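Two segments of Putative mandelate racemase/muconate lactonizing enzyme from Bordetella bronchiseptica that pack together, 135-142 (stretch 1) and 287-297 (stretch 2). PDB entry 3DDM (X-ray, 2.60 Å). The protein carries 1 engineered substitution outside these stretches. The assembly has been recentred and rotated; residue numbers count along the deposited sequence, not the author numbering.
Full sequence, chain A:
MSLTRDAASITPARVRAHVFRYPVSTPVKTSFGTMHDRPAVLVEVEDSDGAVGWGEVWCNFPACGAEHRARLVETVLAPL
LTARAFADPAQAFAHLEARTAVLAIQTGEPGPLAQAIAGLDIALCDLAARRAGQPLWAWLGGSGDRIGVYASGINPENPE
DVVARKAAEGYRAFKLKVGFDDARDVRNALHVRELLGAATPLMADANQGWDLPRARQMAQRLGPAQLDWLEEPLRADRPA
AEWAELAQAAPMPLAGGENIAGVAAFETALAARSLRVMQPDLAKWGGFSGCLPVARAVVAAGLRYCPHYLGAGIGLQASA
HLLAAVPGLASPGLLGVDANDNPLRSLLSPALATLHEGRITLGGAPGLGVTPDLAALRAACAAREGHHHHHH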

ATOM      1  N   PRO A 135     -25.612 -23.117   0.906  1.00 47.38           N
ATOM      2  CA  PRO A 135     -25.192 -22.076  -0.028  1.00 46.35           C
ATOM      3  C   PRO A 135     -24.749 -20.915   0.876  1.00 46.19           C
ATOM      4  O   PRO A 135     -25.356 -20.680   1.928  1.00 44.90           O
ATOM      5  CB  PRO A 135     -26.475 -21.778  -0.799  1.00 46.26           C
ATOM      6  CG  PRO A 135     -27.545 -22.051   0.200  1.00 44.29           C
ATOM      7  CD  PRO A 135     -27.067 -23.335   0.821  1.00 44.54           C
ATOM      8  N   LEU A 136     -23.692 -20.206   0.488  1.00 45.40           N
ATOM      9  CA  LEU A 136     -23.195 -19.111   1.307  1.00 43.57           C
ATOM     10  C   LEU A 136     -24.302 -18.169   1.803  1.00 43.42           C
ATOM     11  O   LEU A 136     -24.296 -17.756   2.964  1.00 42.78           O
ATOM     12  CB  LEU A 136     -22.124 -18.324   0.543  1.00 42.45           C
ATOM     13  CG  LEU A 136     -20.773 -18.050   1.231  1.00 42.04           C
ATOM     14  CD1 LEU A 136     -20.801 -18.460   2.703  1.00 41.18           C
ATOM     15  CD2 LEU A 136     -19.676 -18.806   0.504  1.00 41.02           C
ATOM     16  N   TRP A 137     -25.266 -17.842   0.954  1.00 43.18           N
ATOM     17  CA  TRP A 137     -26.323 -16.944   1.396  1.00 45.76           C
ATOM     18  C   TRP A 137     -27.093 -17.469   2.624  1.00 46.49           C
ATOM     19  O   TRP A 137     -27.442 -16.702   3.523  1.00 46.63           O
ATOM     20  CB  TRP A 137     -27.293 -16.638   0.245  1.00 46.62           C
ATOM     21  CG  TRP A 137     -28.202 -17.766  -0.169  1.00 50.47           C
ATOM     22  CD1 TRP A 137     -28.036 -18.618  -1.231  1.00 51.32           C
ATOM     23  CD2 TRP A 137     -29.456 -18.117   0.429  1.00 50.86           C
ATOM     24  NE1 TRP A 137     -29.115 -19.467  -1.334  1.00 50.73           N
ATOM     25  CE2 TRP A 137     -30.000 -19.181  -0.328  1.00 51.46           C
ATOM     26  CE3 TRP A 137     -30.175 -17.633   1.532  1.00 50.93           C
ATOM     27  CZ2 TRP A 137     -31.234 -19.767  -0.018  1.00 51.72           C
ATOM     28  CZ3 TRP A 137     -31.404 -18.218   1.839  1.00 51.04           C
ATOM     29  CH2 TRP A 137     -31.919 -19.274   1.065  1.00 50.66           C
ATOM     30  N   ALA A 138     -27.348 -18.773   2.669  1.00 47.00           N
ATOM     31  CA  ALA A 138     -28.072 -19.366   3.793  1.00 46.52           C
ATOM     32  C   ALA A 138     -27.193 -19.370   5.041  1.00 46.34           C
ATOM     33  O   ALA A 138     -27.659 -19.068   6.143  1.00 45.80           O
ATOM     34  CB  ALA A 138     -28.504 -20.784   3.453  1.00 45.99           C
ATOM     35  N   TRP A 139     -25.925 -19.721   4.848  1.00 44.77           N
ATOM     36  CA  TRP A 139     -24.935 -19.756   5.916  1.00 45.00           C
ATOM     37  C   TRP A 139     -24.835 -18.378   6.600  1.00 45.34           C
ATOM     38  O   TRP A 139     -24.801 -18.274   7.826  1.00 43.99           O
ATOM     39  CB  TRP A 139     -23.592 -20.127   5.312  1.00 45.61           C
ATOM     40  CG  TRP A 139     -22.513 -20.382   6.291  1.00 46.01           C
ATOM     41  CD1 TRP A 139     -22.286 -21.535   6.968  1.00 45.61           C
ATOM     42  CD2 TRP A 139     -21.430 -19.503   6.612  1.00 47.30           C
ATOM     43  NE1 TRP A 139     -21.116 -21.445   7.682  1.00 47.43           N
ATOM     44  CE2 TRP A 139     -20.568 -20.205   7.483  1.00 47.70           C
ATOM     45  CE3 TRP A 139     -21.095 -18.191   6.241  1.00 47.92           C
ATOM     46  CZ2 TRP A 139     -19.387 -19.641   7.993  1.00 47.86           C
ATOM     47  CZ3 TRP A 139     -19.916 -17.630   6.749  1.00 47.40           C
ATOM     48  CH2 TRP A 139     -19.079 -18.358   7.614  1.00 46.65           C
ATOM     49  N   LEU A 140     -24.783 -17.321   5.793  1.00 45.23           N
ATOM     50  CA  LEU A 140     -24.712 -15.957   6.306  1.00 44.38           C
ATOM     51  C   LEU A 140     -26.029 -15.555   6.985  1.00 44.96           C
ATOM     52  O   LEU A 140     -26.224 -14.390   7.345  1.00 46.51           O
ATOM     53  CB  LEU A 140     -24.412 -14.987   5.161  1.00 41.66           C
ATOM     54  CG  LEU A 140     -23.065 -15.164   4.459  1.00 41.32           C
ATOM     55  CD1 LEU A 140     -23.039 -14.373   3.153  1.00 39.12           C
ATOM     56  CD2 LEU A 140     -21.959 -14.722   5.393  1.00 38.76           C
ATOM     57  N   GLY A 141     -26.937 -16.511   7.147  1.00 43.60           N
ATOM     58  CA  GLY A 141     -28.207 -16.207   7.780  1.00 44.14           C
ATOM     59  C   GLY A 141     -29.241 -15.529   6.895  1.00 44.82           C
ATOM     60  O   GLY A 141     -30.095 -14.798   7.389  1.00 44.14           O
ATOM     61  N   GLY A 142     -29.180 -15.769   5.589  1.00 46.20           N
ATOM     62  CA  GLY A 142     -30.150 -15.163   4.686  1.00 48.15           C
ATOM     63  C   GLY A 142     -31.404 -16.012   4.556  1.00 49.28           C
ATOM     64  O   GLY A 142     -31.406 -17.178   4.952  1.00 50.03           O
ATOM     65  N   GLY A 287     -13.913  -9.311   3.635  1.00 44.33           N
ATOM     66  CA  GLY A 287     -14.536 -10.547   3.208  1.00 42.91           C
ATOM     67  C   GLY A 287     -15.893 -10.594   3.880  1.00 42.74           C
ATOM     68  O   GLY A 287     -16.474  -9.551   4.179  1.00 43.23           O
ATOM     69  N   PHE A 288     -16.401 -11.793   4.132  1.00 42.55           N
ATOM     70  CA  PHE A 288     -17.699 -11.927   4.781  1.00 40.78           C
ATOM     71  C   PHE A 288     -17.594 -11.545   6.255  1.00 39.26           C
ATOM     72  O   PHE A 288     -18.398 -10.769   6.774  1.00 37.95           O
ATOM     73  CB  PHE A 288     -18.198 -13.362   4.646  1.00 39.12           C
ATOM     74  CG  PHE A 288     -18.579 -13.736   3.248  1.00 37.13           C
ATOM     75  CD1 PHE A 288     -19.675 -13.130   2.630  1.00 36.34           C
ATOM     76  CD2 PHE A 288     -17.872 -14.720   2.564  1.00 35.43           C
ATOM     77  CE1 PHE A 288     -20.071 -13.500   1.350  1.00 35.99           C
ATOM     78  CE2 PHE A 288     -18.251 -15.104   1.283  1.00 36.26           C
ATOM     79  CZ  PHE A 288     -19.358 -14.492   0.670  1.00 37.71           C
ATOM     80  N   SER A 289     -16.591 -12.092   6.923  1.00 37.94           N
ATOM     81  CA  SER A 289     -16.387 -11.803   8.329  1.00 39.80           C
ATOM     82  C   SER A 289     -16.460 -10.296   8.596  1.00 40.58           C
ATOM     83  O   SER A 289     -17.064  -9.861   9.580  1.00 40.29           O
ATOM     84  CB  SER A 289     -15.034 -12.350   8.777  1.00 38.92           C
ATOM     85  OG  SER A 289     -14.936 -13.713   8.427  1.00 39.12           O
ATOM     86  N   GLY A 290     -15.858  -9.505   7.711  1.00 40.84           N
ATOM     87  CA  GLY A 290     -15.875  -8.068   7.899  1.00 41.11           C
ATOM     88  C   GLY A 290     -17.077  -7.339   7.317  1.00 42.54           C
ATOM     89  O   GLY A 290     -17.673  -6.489   7.982  1.00 43.62           O
ATOM     90  N   CYS A 291     -17.465  -7.685   6.094  1.00 41.58           N
ATOM     91  CA  CYS A 291     -18.564  -6.991   5.435  1.00 41.35           C
ATOM     92  C   CYS A 291     -19.995  -7.310   5.849  1.00 40.74           C
ATOM     93  O   CYS A 291     -20.869  -6.455   5.702  1.00 40.37           O
ATOM     94  CB  CYS A 291     -18.425  -7.142   3.917  1.00 42.64           C
ATOM     95  SG  CYS A 291     -16.910  -6.399   3.235  1.00 45.43           S
ATOM     96  N   LEU A 292     -20.258  -8.517   6.344  1.00 39.51           N
ATOM     97  CA  LEU A 292     -21.623  -8.843   6.755  1.00 39.55           C
ATOM     98  C   LEU A 292     -22.072  -7.851   7.832  1.00 40.19           C
ATOM     99  O   LEU A 292     -23.120  -7.201   7.691  1.00 39.19           O
ATOM    100  CB  LEU A 292     -21.715 -10.281   7.285  1.00 39.86           C
ATOM    101  CG  LEU A 292     -23.100 -10.769   7.763  1.00 41.22           C
ATOM    102  CD1 LEU A 292     -24.138 -10.621   6.636  1.00 36.35           C
ATOM    103  CD2 LEU A 292     -22.994 -12.244   8.232  1.00 38.69           C
ATOM    104  N   PRO A 293     -21.274  -7.705   8.916  1.00 39.81           N
ATOM    105  CA  PRO A 293     -21.628  -6.772   9.989  1.00 39.13           C
ATOM    106  C   PRO A 293     -21.881  -5.364   9.463  1.00 41.25           C
ATOM    107  O   PRO A 293     -22.911  -4.764   9.772  1.00 43.94           O
ATOM    108  CB  PRO A 293     -20.422  -6.832  10.909  1.00 36.92           C
ATOM    109  CG  PRO A 293     -19.949  -8.239  10.744  1.00 37.00           C
ATOM    110  CD  PRO A 293     -20.041  -8.440   9.258  1.00 38.95           C
ATOM    111  N   VAL A 294     -20.965  -4.835   8.656  1.00 40.59           N
ATOM    112  CA  VAL A 294     -21.163  -3.487   8.140  1.00 41.45           C
ATOM    113  C   VAL A 294     -22.350  -3.377   7.186  1.00 42.49           C
ATOM    114  O   VAL A 294     -23.045  -2.355   7.175  1.00 42.57           O
ATOM    115  CB  VAL A 294     -19.849  -2.910   7.478  1.00 41.26           C
ATOM    116  CG1 VAL A 294     -18.895  -4.027   7.142  1.00 43.92           C
ATOM    117  CG2 VAL A 294     -20.181  -2.094   6.230  1.00 37.84           C
ATOM    118  N   ALA A 295     -22.602  -4.418   6.399  1.00 43.05           N
ATOM    119  CA  ALA A 295     -23.730  -4.371   5.469  1.00 45.42           C
ATOM    120  C   ALA A 295     -25.042  -4.422   6.254  1.00 46.85           C
ATOM    121  O   ALA A 295     -26.007  -3.718   5.931  1.00 45.74           O
ATOM    122  CB  ALA A 295     -23.664  -5.526   4.473  1.00 44.87           C
ATOM    123  N   ARG A 296     -25.077  -5.254   7.293  1.00 47.82           N
ATOM    124  CA  ARG A 296     -26.280  -5.343   8.105  1.00 48.35           C
ATOM    125  C   ARG A 296     -26.482  -4.008   8.802  1.00 47.83           C
ATOM    126  O   ARG A 296     -27.593  -3.472   8.834  1.00 48.01           O
ATOM    127  CB  ARG A 296     -26.162  -6.480   9.122  1.00 49.91           C
ATOM    128  CG  ARG A 296     -26.526  -7.831   8.531  1.00 53.28           C
ATOM    129  CD  ARG A 296     -26.453  -8.966   9.539  1.00 57.09           C
ATOM    130  NE  ARG A 296     -26.898 -10.210   8.913  1.00 61.74           N
ATOM    131  CZ  ARG A 296     -26.776 -11.420   9.452  1.00 62.99           C
ATOM    132  NH1 ARG A 296     -26.215 -11.568  10.648  1.00 62.77           N
ATOM    133  NH2 ARG A 296     -27.213 -12.487   8.784  1.00 62.33           N
ATOM    134  N   ALA A 297     -25.392  -3.461   9.328  1.00 46.83           N
ATOM    135  CA  ALA A 297     -25.429  -2.179  10.016  1.00 45.78           C
ATOM    136  C   ALA A 297     -25.960  -1.088   9.093  1.00 45.30           C
ATOM    137  O   ALA A 297     -26.780  -0.266   9.503  1.00 46.62           O
ATOM    138  CB  ALA A 297     -24.040  -1.815  10.506  1.00 45.53           C
TER

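A short helical turn, 136-139, packs against one side of the helix in 287-297, and the contact is chiefly apolar. Pro135 holds the N-cap position, and the turn's first i to i+4 bond runs from Trp139 N to Pro135 O at 3.1 Å; proline, lacking an amide hydrogen, suits a position before a helix where the helix itself calls for no amide donor.

Leu140, the first residue to leave helical angles, is the centre of the contact. Leu140 is m, t, a common leucine rotamer; Leu140 CD1 lies 3.6 Å from Phe288 CE1, while Leu140 CD2 touches both partners, at 3.9 Å from Phe288 CD1 and 3.9 Å from Leu292 CD2. Phe288, also m, projects its ring far enough for CZ to come within 3.9 Å of Leu136 CG. Leu136 is less relaxed, with chi1 at -129° and chi2 at -8°, both between wells. Leu292, t then p, stands one turn after Phe288, so both point toward stretch 1. The next turn brings Arg296, whose chi2 and chi3 are t; this extended chain carries NH2 to 2.6 Å from Leu140 O, close, but at an angle too poor for a hydrogen bond.

Gly141, at phi 79°, has no side chain; a CB would press against the preceding carbonyl and lie 2.9 Å from Arg296 NH2.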